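Local coordinates for protein tryptophan synthase alpha-subunit (Pyrococcus furiosus, PDB 1GEQ) that cleaves indoleglycerol phosphate to indole and glyceraldehyde 3-phosphate, as the alpha subunit of the enzyme that completes tryptophan biosynthesis, at residues 49-54 with 222-227; 194-199 with 207-212. All coordinates share one frame; numbering follows the deposited sequence.

Contact 1: 49-54 with 222-227; sequences KTIQES and ALVKII
Thr50 and Ile51 meet Val224 and Lys225 where two helices of the TIM barrel run past each other; the axes of these two segments approach to 9.2 Å, their directions 46° apart. Segment 49-54 opens helix 49-60, which follows the second barrel strand, while 222-227 belongs to helix 221-230, after the eighth; the two come together beside the first strand, 6-12. The backbones draw closest at Thr50 and Lys225, whose CA atoms lie 6.4 Å apart. Val224 is the buried residue of the contact, and its CG2 methyl does most of the touching. Branched at CB, it keeps its two methyls close to its own helix, so the neighbouring helix can come near. Ile51, reaching further, brings its terminal CD1 to Val224 CG2 at 3.5 Å, the two side chains meeting at about a right angle. Both also rest on Tyr10 of strand 6-12, and Ile51 lies close to the catalytic Asp47. Thr50 suits the half-open margin because it offers a methyl to the partner helix and still carries a hydroxyl. Ser54 OG is hydrogen-bonded to Thr12 OG1, tying this helix to strand 6-12. Thr50 turns OG1 beside its backbone N (chi1 -59°), which sends CG2 to Val224 CG2, at 3.2 Å, shorter than usual van der Waals contact and so doubtful in its exact value.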
loop_
_atom_site.group_PDB
_atom_site.type_symbol
_atom_site.label_atom_id
_atom_site.label_comp_id
_atom_site.label_asym_id
_atom_site.label_seq_id
_atom_site.Cartn_x
_atom_site.Cartn_y
_atom_site.Cartn_z
ATOM N N LYS A 49 1.283 5.334 14.202
ATOM C CA LYS A 49 0.091 5.890 14.840
ATOM C C LYS A 49 -0.965 6.464 13.898
ATOM O O LYS A 49 -2.149 6.155 14.028
ATOM C CB LYS A 49 0.511 6.947 15.871
ATOM C CG LYS A 49 -0.638 7.767 16.465
ATOM C CD LYS A 49 -0.236 8.394 17.803
ATOM C CE LYS A 49 -0.846 9.779 18.004
ATOM N NZ LYS A 49 -0.099 10.845 17.271
ATOM N N THR A 50 -0.544 7.293 12.950
ATOM C CA THR A 50 -1.486 7.901 12.025
ATOM C C THR A 50 -2.330 6.847 11.308
ATOM O O THR A 50 -3.556 6.965 11.248
ATOM C CB THR A 50 -0.753 8.793 10.999
ATOM O OG1 THR A 50 -0.031 9.813 11.696
ATOM C CG2 THR A 50 -1.745 9.451 10.044
ATOM N N ILE A 51 -1.682 5.805 10.792
ATOM C CA ILE A 51 -2.408 4.750 10.089
ATOM C C ILE A 51 -3.279 3.928 11.047
ATOM O O ILE A 51 -4.405 3.567 10.707
ATOM C CB ILE A 51 -1.432 3.816 9.317
ATOM C CG1 ILE A 51 -0.647 4.634 8.293
ATOM C CG2 ILE A 51 -2.204 2.716 8.591
ATOM C CD1 ILE A 51 -1.520 5.273 7.232
ATOM N N GLN A 52 -2.769 3.633 12.242
ATOM C CA GLN A 52 -3.549 2.866 13.215
ATOM C C GLN A 52 -4.872 3.588 13.500
ATOM O O GLN A 52 -5.933 2.967 13.556
ATOM C CB GLN A 52 -2.762 2.688 14.528
ATOM C CG GLN A 52 -1.480 1.843 14.417
ATOM C CD GLN A 52 -0.761 1.703 15.757
ATOM O OE1 GLN A 52 0.256 1.022 15.866
ATOM N NE2 GLN A 52 -1.294 2.358 16.779
ATOM N N GLU A 53 -4.807 4.901 13.676
ATOM C CA GLU A 53 -6.004 5.688 13.953
ATOM C C GLU A 53 -7.016 5.643 12.810
ATOM O O GLU A 53 -8.220 5.788 13.043
ATOM C CB GLU A 53 -5.620 7.139 14.267
ATOM C CG GLU A 53 -4.855 7.288 15.577
ATOM C CD GLU A 53 -4.452 8.721 15.882
ATOM O OE1 GLU A 53 -3.932 8.968 16.990
ATOM O OE2 GLU A 53 -4.652 9.606 15.023
ATOM N N SER A 54 -6.541 5.434 11.580
ATOM C CA SER A 54 -7.445 5.370 10.433
ATOM C C SER A 54 -8.170 4.034 10.448
ATOM O O SER A 54 -9.358 3.966 10.116
ATOM C CB SER A 54 -6.682 5.545 9.114
ATOM O OG SER A 54 -5.795 4.460 8.891
ATOM N N ALA A 222 0.745 11.056 5.282
ATOM C CA ALA A 222 0.517 12.462 4.954
ATOM C C ALA A 222 -0.889 12.683 4.409
ATOM O O ALA A 222 -1.453 13.763 4.549
ATOM C CB ALA A 222 1.557 12.953 3.947
ATOM N N LEU A 223 -1.464 11.660 3.790
ATOM C CA LEU A 223 -2.806 11.781 3.239
ATOM C C LEU A 223 -3.867 11.397 4.263
ATOM O O LEU A 223 -4.876 12.088 4.416
ATOM C CB LEU A 223 -2.961 10.889 1.999
ATOM C CG LEU A 223 -2.004 11.147 0.835
ATOM C CD1 LEU A 223 -2.256 10.108 -0.256
ATOM C CD2 LEU A 223 -2.194 12.551 0.303
ATOM N N VAL A 224 -3.650 10.283 4.952
ATOM C CA VAL A 224 -4.618 9.827 5.938
ATOM C C VAL A 224 -4.778 10.848 7.068
ATOM O O VAL A 224 -5.845 10.946 7.666
ATOM C CB VAL A 224 -4.222 8.444 6.510
ATOM C CG1 VAL A 224 -4.181 7.414 5.381
ATOM C CG2 VAL A 224 -2.878 8.533 7.185
ATOM N N LYS A 225 -3.723 11.608 7.355
ATOM C CA LYS A 225 -3.797 12.627 8.399
ATOM C C LYS A 225 -4.817 13.691 7.994
ATOM O O LYS A 225 -5.560 14.208 8.826
ATOM C CB LYS A 225 -2.433 13.289 8.601
ATOM C CG LYS A 225 -2.516 14.645 9.278
ATOM C CD LYS A 225 -1.151 15.305 9.365
ATOM C CE LYS A 225 -1.277 16.783 9.702
ATOM N NZ LYS A 225 -1.970 17.532 8.610
ATOM N N ILE A 226 -4.837 14.021 6.709
ATOM C CA ILE A 226 -5.770 15.010 6.190
ATOM C C ILE A 226 -7.182 14.461 6.293
ATOM O O ILE A 226 -8.101 15.162 6.714
ATOM C CB ILE A 226 -5.432 15.356 4.717
ATOM C CG1 ILE A 226 -4.052 16.023 4.661
ATOM C CG2 ILE A 226 -6.502 16.280 4.122
ATOM C CD1 ILE A 226 -3.575 16.355 3.259
ATOM N N ILE A 227 -7.355 13.192 5.941
ATOM C CA ILE A 227 -8.671 12.582 6.010
ATOM C C ILE A 227 -9.209 12.561 7.445
ATOM O O ILE A 227 -10.382 12.850 7.675
ATOM C CB ILE A 227 -8.646 11.152 5.429
ATOM C CG1 ILE A 227 -8.374 11.231 3.919
ATOM C CG2 ILE A 227 -9.970 10.432 5.720
ATOM C CD1 ILE A 227 -8.244 9.885 3.226
#

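Contact 2: 194-199 with 207-212; sequences VAVGFG and VSLLKE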
loop_
_atom_site.group_PDB
_atom_site.type_symbol
_atom_site.label_atom_id
_atom_site.label_comp_id
_atom_site.label_asym_id
_atom_site.label_seq_id
_atom_site.Cartn_x
_atom_site.Cartn_y
_atom_site.Cartn_z
ATOM N N VAL A 194 11.162 -1.339 -6.653
ATOM C CA VAL A 194 11.018 -1.106 -5.222
ATOM C C VAL A 194 10.239 0.176 -4.976
ATOM O O VAL A 194 10.456 1.180 -5.654
ATOM C CB VAL A 194 12.414 -0.967 -4.534
ATOM C CG1 VAL A 194 12.248 -0.553 -3.087
ATOM C CG2 VAL A 194 13.174 -2.281 -4.624
ATOM N N ALA A 195 9.328 0.132 -4.009
ATOM C CA ALA A 195 8.555 1.307 -3.633
ATOM C C ALA A 195 8.889 1.503 -2.155
ATOM O O ALA A 195 9.122 0.519 -1.434
ATOM C CB ALA A 195 7.051 1.045 -3.816
ATOM N N VAL A 196 8.945 2.750 -1.708
ATOM C CA VAL A 196 9.272 3.026 -0.312
ATOM C C VAL A 196 8.153 3.777 0.410
ATOM O O VAL A 196 7.505 4.655 -0.162
ATOM C CB VAL A 196 10.560 3.876 -0.191
ATOM C CG1 VAL A 196 11.747 3.127 -0.801
ATOM C CG2 VAL A 196 10.358 5.229 -0.898
ATOM N N GLY A 197 7.934 3.400 1.668
ATOM C CA GLY A 197 6.927 4.047 2.495
ATOM C C GLY A 197 7.684 4.440 3.743
ATOM O O GLY A 197 7.687 3.713 4.741
ATOM N N PHE A 198 8.364 5.578 3.665
ATOM C CA PHE A 198 9.183 6.058 4.764
ATOM C C PHE A 198 8.593 7.245 5.521
ATOM O O PHE A 198 9.308 7.910 6.268
ATOM C CB PHE A 198 10.566 6.443 4.228
ATOM C CG PHE A 198 11.375 5.282 3.677
ATOM C CD1 PHE A 198 12.476 5.527 2.861
ATOM C CD2 PHE A 198 11.083 3.965 4.024
ATOM C CE1 PHE A 198 13.281 4.480 2.409
ATOM C CE2 PHE A 198 11.876 2.915 3.579
ATOM C CZ PHE A 198 12.980 3.171 2.768
ATOM N N GLY A 199 7.309 7.528 5.307
ATOM C CA GLY A 199 6.671 8.636 6.002
ATOM C C GLY A 199 6.952 9.982 5.360
ATOM O O GLY A 199 7.246 10.963 6.042
ATOM N N VAL A 207 11.897 13.997 -3.912
ATOM C CA VAL A 207 13.051 14.235 -4.776
ATOM C C VAL A 207 14.256 13.397 -4.338
ATOM O O VAL A 207 14.904 12.738 -5.153
ATOM C CB VAL A 207 13.441 15.732 -4.773
ATOM C CG1 VAL A 207 14.695 15.953 -5.608
ATOM C CG2 VAL A 207 12.282 16.566 -5.314
ATOM N N SER A 208 14.551 13.428 -3.045
ATOM C CA SER A 208 15.668 12.673 -2.493
ATOM C C SER A 208 15.529 11.163 -2.700
ATOM O O SER A 208 16.476 10.497 -3.131
ATOM C CB SER A 208 15.800 12.958 -0.998
ATOM O OG SER A 208 16.732 12.073 -0.406
ATOM N N LEU A 209 14.352 10.625 -2.393
ATOM C CA LEU A 209 14.130 9.192 -2.532
ATOM C C LEU A 209 14.216 8.713 -3.982
ATOM O O LEU A 209 14.787 7.663 -4.255
ATOM C CB LEU A 209 12.790 8.810 -1.903
ATOM C CG LEU A 209 12.807 9.005 -0.373
ATOM C CD1 LEU A 209 11.401 8.859 0.193
ATOM C CD2 LEU A 209 13.754 7.999 0.255
ATOM N N LEU A 210 13.663 9.478 -4.915
ATOM C CA LEU A 210 13.743 9.082 -6.314
ATOM C C LEU A 210 15.201 9.156 -6.761
ATOM O O LEU A 210 15.684 8.276 -7.463
ATOM C CB LEU A 210 12.861 9.998 -7.177
ATOM C CG LEU A 210 11.351 9.770 -7.004
ATOM C CD1 LEU A 210 10.570 10.728 -7.895
ATOM C CD2 LEU A 210 11.016 8.324 -7.351
ATOM N N LYS A 211 15.906 10.196 -6.326
ATOM C CA LYS A 211 17.305 10.362 -6.699
ATOM C C LYS A 211 18.153 9.190 -6.198
ATOM O O LYS A 211 19.144 8.813 -6.830
ATOM C CB LYS A 211 17.836 11.688 -6.141
ATOM C CG LYS A 211 19.215 12.076 -6.652
ATOM C CD LYS A 211 19.550 13.536 -6.327
ATOM C CE LYS A 211 19.544 13.813 -4.827
ATOM N NZ LYS A 211 19.992 15.207 -4.517
ATOM N N GLU A 212 17.755 8.605 -5.071
ATOM C CA GLU A 212 18.476 7.477 -4.492
ATOM C C GLU A 212 18.076 6.122 -5.068
ATOM O O GLU A 212 18.507 5.087 -4.573
ATOM C CB GLU A 212 18.302 7.454 -2.971
ATOM C CG GLU A 212 19.009 8.593 -2.276
ATOM C CD GLU A 212 20.517 8.489 -2.399
ATOM O OE1 GLU A 212 21.171 9.537 -2.568
ATOM O OE2 GLU A 212 21.042 7.357 -2.322
#
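Leu209 reaches from its helix to Val196 and Phe198 through both of its methyls, and the whole contact is apolar. The aliphatic part joins Leu209 CD1 to Val196 CG2 at 3.9 Å, an ordinary van der Waals distance. Valine fits the strand, where a CB-branched residue is at ease in extended backbone, and leucine fits the helix, since its branch lies one carbon further out and can bridge to the sheet; the nearest CA atoms, those of Val196 and Leu209, are 8.2 Å apart. The aromatic part uses the other methyl: Leu209 CD2 lies at the edge of the Phe198 ring, near its plane, 3.8 Å from CD1 and slightly further from CE1. The ring, its CG set anti to the carbonyl carbon (chi1 -65°), lies with one face on Val196, whose CB sits over the ring centre, 3.7 Å above the plane. Valine and leucine thus meet the same ring from different directions, one over a face and one at the edge, which limits how it can shift. Further apolar neighbours are Leu162 of the adjoining strand and, from helix 177-189, Ala179 beside Phe198 and Leu183 beside Val196. The backbone of Val196 bonds to Gly216 and Val218 within the sheet; separately, Ser208 OG bonds Tyr180 OH. Strand 194-197, helix 203-211 and strand 216-219 form a right-handed beta-alpha-beta unit, the repeating element of the TIM barrel.

Contact 1 lies between two helices of the outer layer, contact 2 between the barrel sheet and that layer; their centres are about 19 Å apart and nearest atoms about 6 Å apart, and they share no element. Contact 2 is local and wholly buried, fastening a strand to the helix that follows it. Contact 1 is long-range and partly exposed, joining the helix after the second strand to the helix after the eighth, across the first strand, where the ring closes. Their chemistry follows this placement: contact 2 includes an aromatic ring among its apolar groups, whereas contact 1 adds a threonine and a lysine at its margin to an aliphatic centre. Contact 1 also lies nearer catalytic Asp47.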